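Local coordinates for ATP-dependent helicase FUN30 (Saccharomyces cerevisiae S288c, PDB 5GN1), which remodels nucleosomes using ATP, promotes DNA end resection at double-strand breaks and is required for heterochromatin organization, represented here by the C-terminal part of its ATPase domain, at residues 115-126 with 149-160. Sequence-based numbering, arbitrary orientation.
Sequences LLFRNIYNDKII and KEDMSYMTDFEL
Leu115 O accepts from Phe158 N at 3.2 Å and Phe117 O from Asp157 N, so the first turn of helix 157-166 hands two amides to the incoming chain. Arg118 follows, its CG anti to the backbone N (chi1 -177°). A bend at chi3 (69°) helps turn NE toward Ser153 O, 3.1 Å away. NH1 and NH2 both bond OD1 of Asp123 in a salt bridge, and NH1 also holds Tyr121 O. Cutting this side chain back to an alanine is likely to deprive Asp123 of this salt bridge, and Ser153 O and Tyr121 O of these donors. The next three amides converge on the carboxylate of Asp157, which directly follows Thr156, the N-cap and capping-box partner of Glu159: Asn119 N and Ile120 N reach OD2 from opposite faces, the latter nearly straight at 2.8 Å, and Tyr121 N donates to OD1. Tyr121, centre of an inverse gamma turn, lays its ring over Leu160 CB, 3.7 Å from the centroid, a CH-pi contact. Ile126 closes the run as a knob among Lys149, Met152, Ser153 and Leu160. The loop entering helix 123-133 is thus bound to helices 145-153 and 157-166, with Phe158 reaching on to helix 212-224 and Phe117 to helix 100-110.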
loop_
_atom_site.group_PDB
_atom_site.type_symbol
_atom_site.label_atom_id
_atom_site.label_comp_id
_atom_site.label_asym_id
_atom_site.label_seq_id
_atom_site.Cartn_x
_atom_site.Cartn_y
_atom_site.Cartn_z
ATOM N N LEU A 115 -0.565 9.309 0.942
ATOM C CA LEU A 115 -1.937 9.273 1.438
ATOM C C LEU A 115 -2.196 8.102 2.365
ATOM O O LEU A 115 -3.337 7.910 2.773
ATOM C CB LEU A 115 -2.937 9.230 0.274
ATOM C CG LEU A 115 -2.905 10.451 -0.659
ATOM C CD1 LEU A 115 -4.029 10.361 -1.707
ATOM C CD2 LEU A 115 -2.972 11.760 0.132
ATOM N N LEU A 116 -1.173 7.310 2.679
ATOM C CA LEU A 116 -1.238 6.320 3.742
ATOM C C LEU A 116 -0.991 6.940 5.110
ATOM O O LEU A 116 -0.864 6.210 6.098
ATOM C CB LEU A 116 -0.214 5.206 3.492
ATOM C CG LEU A 116 -0.401 4.389 2.212
ATOM C CD1 LEU A 116 0.824 3.497 1.983
ATOM C CD2 LEU A 116 -1.708 3.590 2.276
ATOM N N PHE A 117 -0.906 8.265 5.160
ATOM C CA PHE A 117 -0.634 9.022 6.375
ATOM C C PHE A 117 -1.613 10.180 6.441
ATOM O O PHE A 117 -2.185 10.590 5.432
ATOM C CB PHE A 117 0.801 9.579 6.404
ATOM C CG PHE A 117 1.861 8.521 6.426
ATOM C CD1 PHE A 117 2.251 7.893 5.254
ATOM C CD2 PHE A 117 2.474 8.158 7.615
ATOM C CE1 PHE A 117 3.217 6.909 5.263
ATOM C CE2 PHE A 117 3.448 7.172 7.633
ATOM C CZ PHE A 117 3.823 6.553 6.457
ATOM N N ARG A 118 -1.795 10.718 7.640
ATOM C CA ARG A 118 -2.602 11.911 7.823
ATOM C C ARG A 118 -1.643 13.094 7.944
ATOM O O ARG A 118 -0.948 13.231 8.957
ATOM C CB ARG A 118 -3.474 11.819 9.081
ATOM C CG ARG A 118 -4.408 13.026 9.269
ATOM C CD ARG A 118 -5.429 12.811 10.411
ATOM N NE ARG A 118 -4.811 12.797 11.736
ATOM C CZ ARG A 118 -4.547 13.887 12.460
ATOM N NH1 ARG A 118 -4.832 15.094 11.984
ATOM N NH2 ARG A 118 -3.994 13.768 13.663
ATOM N N ASN A 119 -1.557 13.892 6.883
ATOM C CA ASN A 119 -0.960 15.228 6.852
ATOM C C ASN A 119 -1.745 16.347 6.204
ATOM O O ASN A 119 -1.686 17.493 6.651
ATOM C CB ASN A 119 0.300 15.091 5.985
ATOM C CG ASN A 119 1.385 14.286 6.643
ATOM O OD1 ASN A 119 2.075 14.751 7.560
ATOM N ND2 ASN A 119 1.557 13.065 6.173
ATOM N N ILE A 120 -2.538 16.010 5.186
ATOM C CA ILE A 120 -3.362 17.022 4.536
ATOM C C ILE A 120 -4.495 17.343 5.499
ATOM O O ILE A 120 -4.806 18.514 5.761
ATOM C CB ILE A 120 -3.882 16.508 3.182
ATOM C CG1 ILE A 120 -2.695 16.323 2.220
ATOM C CG2 ILE A 120 -4.934 17.438 2.606
ATOM C CD1 ILE A 120 -3.073 15.616 0.931
ATOM N N TYR A 121 -5.114 16.305 6.063
ATOM C CA TYR A 121 -6.202 16.471 7.025
ATOM C C TYR A 121 -5.609 16.676 8.425
ATOM O O TYR A 121 -5.692 15.822 9.306
ATOM C CB TYR A 121 -7.136 15.267 6.973
ATOM C CG TYR A 121 -7.923 15.113 5.687
ATOM C CD1 TYR A 121 -7.389 14.436 4.593
ATOM C CD2 TYR A 121 -9.203 15.642 5.566
ATOM C CE1 TYR A 121 -8.102 14.286 3.419
ATOM C CE2 TYR A 121 -9.927 15.501 4.393
ATOM C CZ TYR A 121 -9.366 14.820 3.316
ATOM O OH TYR A 121 -10.068 14.663 2.138
ATOM N N ASN A 122 -4.975 17.820 8.618
ATOM C CA ASN A 122 -4.293 18.159 9.849
ATOM C C ASN A 122 -5.250 18.409 11.008
ATOM O O ASN A 122 -6.413 18.516 10.806
ATOM C CB ASN A 122 -3.400 19.359 9.647
ATOM C CG ASN A 122 -4.179 20.578 9.249
ATOM O OD1 ASN A 122 -5.200 20.858 9.798
ATOM N ND2 ASN A 122 -3.699 21.273 8.283
ATOM N N ASP A 123 -4.701 18.497 12.213
ATOM C CA ASP A 123 -5.520 18.678 13.399
ATOM C C ASP A 123 -6.552 19.749 13.267
ATOM O O ASP A 123 -7.662 19.581 13.734
ATOM C CB ASP A 123 -4.672 18.804 14.646
ATOM C CG ASP A 123 -3.939 17.525 15.026
ATOM O OD1 ASP A 123 -4.127 16.510 14.335
ATOM O OD2 ASP A 123 -3.159 17.519 15.999
ATOM N N LYS A 124 -6.187 20.857 12.630
ATOM C CA LYS A 124 -7.109 21.972 12.440
ATOM C C LYS A 124 -8.199 21.556 11.443
ATOM O O LYS A 124 -9.350 21.981 11.557
ATOM C CB LYS A 124 -6.337 23.254 12.118
ATOM C CG LYS A 124 -5.245 23.593 13.118
ATOM C CD LYS A 124 -5.802 24.361 14.305
ATOM C CE LYS A 124 -4.690 25.010 15.113
ATOM N NZ LYS A 124 -5.181 25.519 16.424
ATOM N N ILE A 125 -7.835 20.690 10.517
ATOM C CA ILE A 125 -8.749 20.175 9.501
ATOM C C ILE A 125 -9.814 19.189 10.024
ATOM O O ILE A 125 -10.975 19.324 9.641
ATOM C CB ILE A 125 -7.967 19.507 8.361
ATOM C CG1 ILE A 125 -6.879 20.457 7.836
ATOM C CG2 ILE A 125 -8.903 19.074 7.248
ATOM C CD1 ILE A 125 -7.343 21.882 7.703
ATOM N N ILE A 126 -9.444 18.214 10.860
ATOM C CA ILE A 126 -10.429 17.281 11.347
ATOM C C ILE A 126 -11.342 17.876 12.385
ATOM O O ILE A 126 -12.475 17.447 12.549
ATOM C CB ILE A 126 -9.781 15.975 11.785
ATOM C CG1 ILE A 126 -8.841 16.215 12.918
ATOM C CG2 ILE A 126 -9.043 15.342 10.627
ATOM C CD1 ILE A 126 -8.227 14.945 13.415
ATOM N N LYS A 149 -13.719 13.221 16.419
ATOM C CA LYS A 149 -12.432 13.805 16.064
ATOM C C LYS A 149 -11.290 12.887 16.466
ATOM O O LYS A 149 -10.284 12.789 15.754
ATOM C CB LYS A 149 -12.269 15.181 16.711
ATOM C CG LYS A 149 -11.034 15.924 16.236
ATOM C CD LYS A 149 -10.833 17.247 16.963
ATOM C CE LYS A 149 -9.348 17.531 17.172
ATOM N NZ LYS A 149 -9.109 18.860 17.808
ATOM N N GLU A 150 -11.418 12.208 17.607
ATOM C CA GLU A 150 -10.421 11.206 17.960
ATOM C C GLU A 150 -10.400 10.076 16.938
ATOM O O GLU A 150 -9.327 9.585 16.578
ATOM C CB GLU A 150 -10.687 10.655 19.357
ATOM C CG GLU A 150 -9.480 9.971 19.975
ATOM C CD GLU A 150 -9.804 9.314 21.303
ATOM O OE1 GLU A 150 -11.006 9.235 21.649
ATOM O OE2 GLU A 150 -8.856 8.886 22.001
ATOM N N ASP A 151 -11.578 9.646 16.471
ATOM C CA ASP A 151 -11.648 8.636 15.418
ATOM C C ASP A 151 -10.940 9.115 14.158
ATOM O O ASP A 151 -10.163 8.373 13.546
ATOM C CB ASP A 151 -13.107 8.289 15.100
ATOM C CG ASP A 151 -13.712 7.281 16.081
ATOM O OD1 ASP A 151 -13.062 6.947 17.100
ATOM O OD2 ASP A 151 -14.854 6.841 15.836
ATOM N N MET A 152 -11.216 10.355 13.746
ATOM C CA MET A 152 -10.574 10.914 12.559
ATOM C C MET A 152 -9.064 11.026 12.727
ATOM O O MET A 152 -8.316 10.786 11.774
ATOM C CB MET A 152 -11.174 12.276 12.237
ATOM C CG MET A 152 -12.559 12.206 11.638
ATOM S SD MET A 152 -13.269 13.861 11.485
ATOM C CE MET A 152 -14.777 13.488 10.635
ATOM N N SER A 153 -8.592 11.397 13.919
ATOM C CA SER A 153 -7.152 11.570 14.129
ATOM C C SER A 153 -6.357 10.298 13.852
ATOM O O SER A 153 -5.153 10.381 13.598
ATOM C CB SER A 153 -6.857 12.034 15.554
ATOM O OG SER A 153 -6.743 10.938 16.454
ATOM N N TYR A 154 -6.991 9.131 13.912
ATOM C CA TYR A 154 -6.315 7.872 13.630
ATOM C C TYR A 154 -6.484 7.405 12.193
ATOM O O TYR A 154 -5.927 6.365 11.831
ATOM C CB TYR A 154 -6.809 6.782 14.572
ATOM C CG TYR A 154 -6.385 7.017 15.995
ATOM C CD1 TYR A 154 -5.055 6.888 16.370
ATOM C CD2 TYR A 154 -7.309 7.380 16.962
ATOM C CE1 TYR A 154 -4.660 7.105 17.674
ATOM C CE2 TYR A 154 -6.923 7.599 18.268
ATOM C CZ TYR A 154 -5.605 7.465 18.616
ATOM O OH TYR A 154 -5.238 7.684 19.921
ATOM N N MET A 155 -7.237 8.130 11.374
ATOM C CA MET A 155 -7.413 7.748 9.982
ATOM C C MET A 155 -6.351 8.409 9.113
ATOM O O MET A 155 -5.696 9.374 9.523
ATOM C CB MET A 155 -8.815 8.121 9.495
ATOM C CG MET A 155 -9.922 7.422 10.298
ATOM S SD MET A 155 -11.568 8.135 9.988
ATOM C CE MET A 155 -11.781 7.858 8.260
ATOM N N THR A 156 -6.181 7.862 7.904
ATOM C CA THR A 156 -5.239 8.362 6.912
ATOM C C THR A 156 -5.914 9.402 6.023
ATOM O O THR A 156 -7.140 9.482 5.942
ATOM C CB THR A 156 -4.694 7.224 6.033
ATOM O OG1 THR A 156 -5.733 6.753 5.150
ATOM C CG2 THR A 156 -4.144 6.053 6.889
ATOM N N ASP A 157 -5.086 10.201 5.338
ATOM C CA ASP A 157 -5.629 11.152 4.383
ATOM C C ASP A 157 -6.555 10.466 3.386
ATOM O O ASP A 157 -7.624 10.993 3.067
ATOM C CB ASP A 157 -4.506 11.893 3.644
ATOM C CG ASP A 157 -3.869 12.978 4.487
ATOM O OD1 ASP A 157 -4.466 13.365 5.518
ATOM O OD2 ASP A 157 -2.777 13.450 4.108
ATOM N N PHE A 158 -6.187 9.275 2.895
ATOM C CA PHE A 158 -7.070 8.669 1.903
ATOM C C PHE A 158 -8.342 8.127 2.538
ATOM O O PHE A 158 -9.406 8.158 1.910
ATOM C CB PHE A 158 -6.373 7.565 1.116
ATOM C CG PHE A 158 -7.149 7.157 -0.101
ATOM C CD1 PHE A 158 -7.089 7.920 -1.256
ATOM C CD2 PHE A 158 -8.004 6.072 -0.061
ATOM C CE1 PHE A 158 -7.836 7.573 -2.371
ATOM C CE2 PHE A 158 -8.749 5.714 -1.179
ATOM C CZ PHE A 158 -8.667 6.470 -2.326
ATOM N N GLU A 159 -8.262 7.604 3.765
ATOM C CA GLU A 159 -9.489 7.182 4.435
ATOM C C GLU A 159 -10.386 8.383 4.705
ATOM O O GLU A 159 -11.617 8.293 4.589
ATOM C CB GLU A 159 -9.168 6.451 5.742
ATOM C CG GLU A 159 -8.513 5.095 5.533
ATOM C CD GLU A 159 -7.767 4.578 6.756
ATOM O OE1 GLU A 159 -7.580 5.331 7.749
ATOM O OE2 GLU A 159 -7.390 3.390 6.718
ATOM N N LEU A 160 -9.791 9.518 5.060
ATOM C CA LEU A 160 -10.613 10.691 5.337
ATOM C C LEU A 160 -11.241 11.215 4.057
ATOM O O LEU A 160 -12.400 11.642 4.060
ATOM C CB LEU A 160 -9.783 11.764 6.043
ATOM C CG LEU A 160 -9.528 11.403 7.501
ATOM C CD1 LEU A 160 -8.297 12.094 8.060
ATOM C CD2 LEU A 160 -10.764 11.694 8.356
HETATM O O HOH W 1 -4.763 5.159 3.506
HETATM O O HOH W 2 -0.267 12.676 3.770
#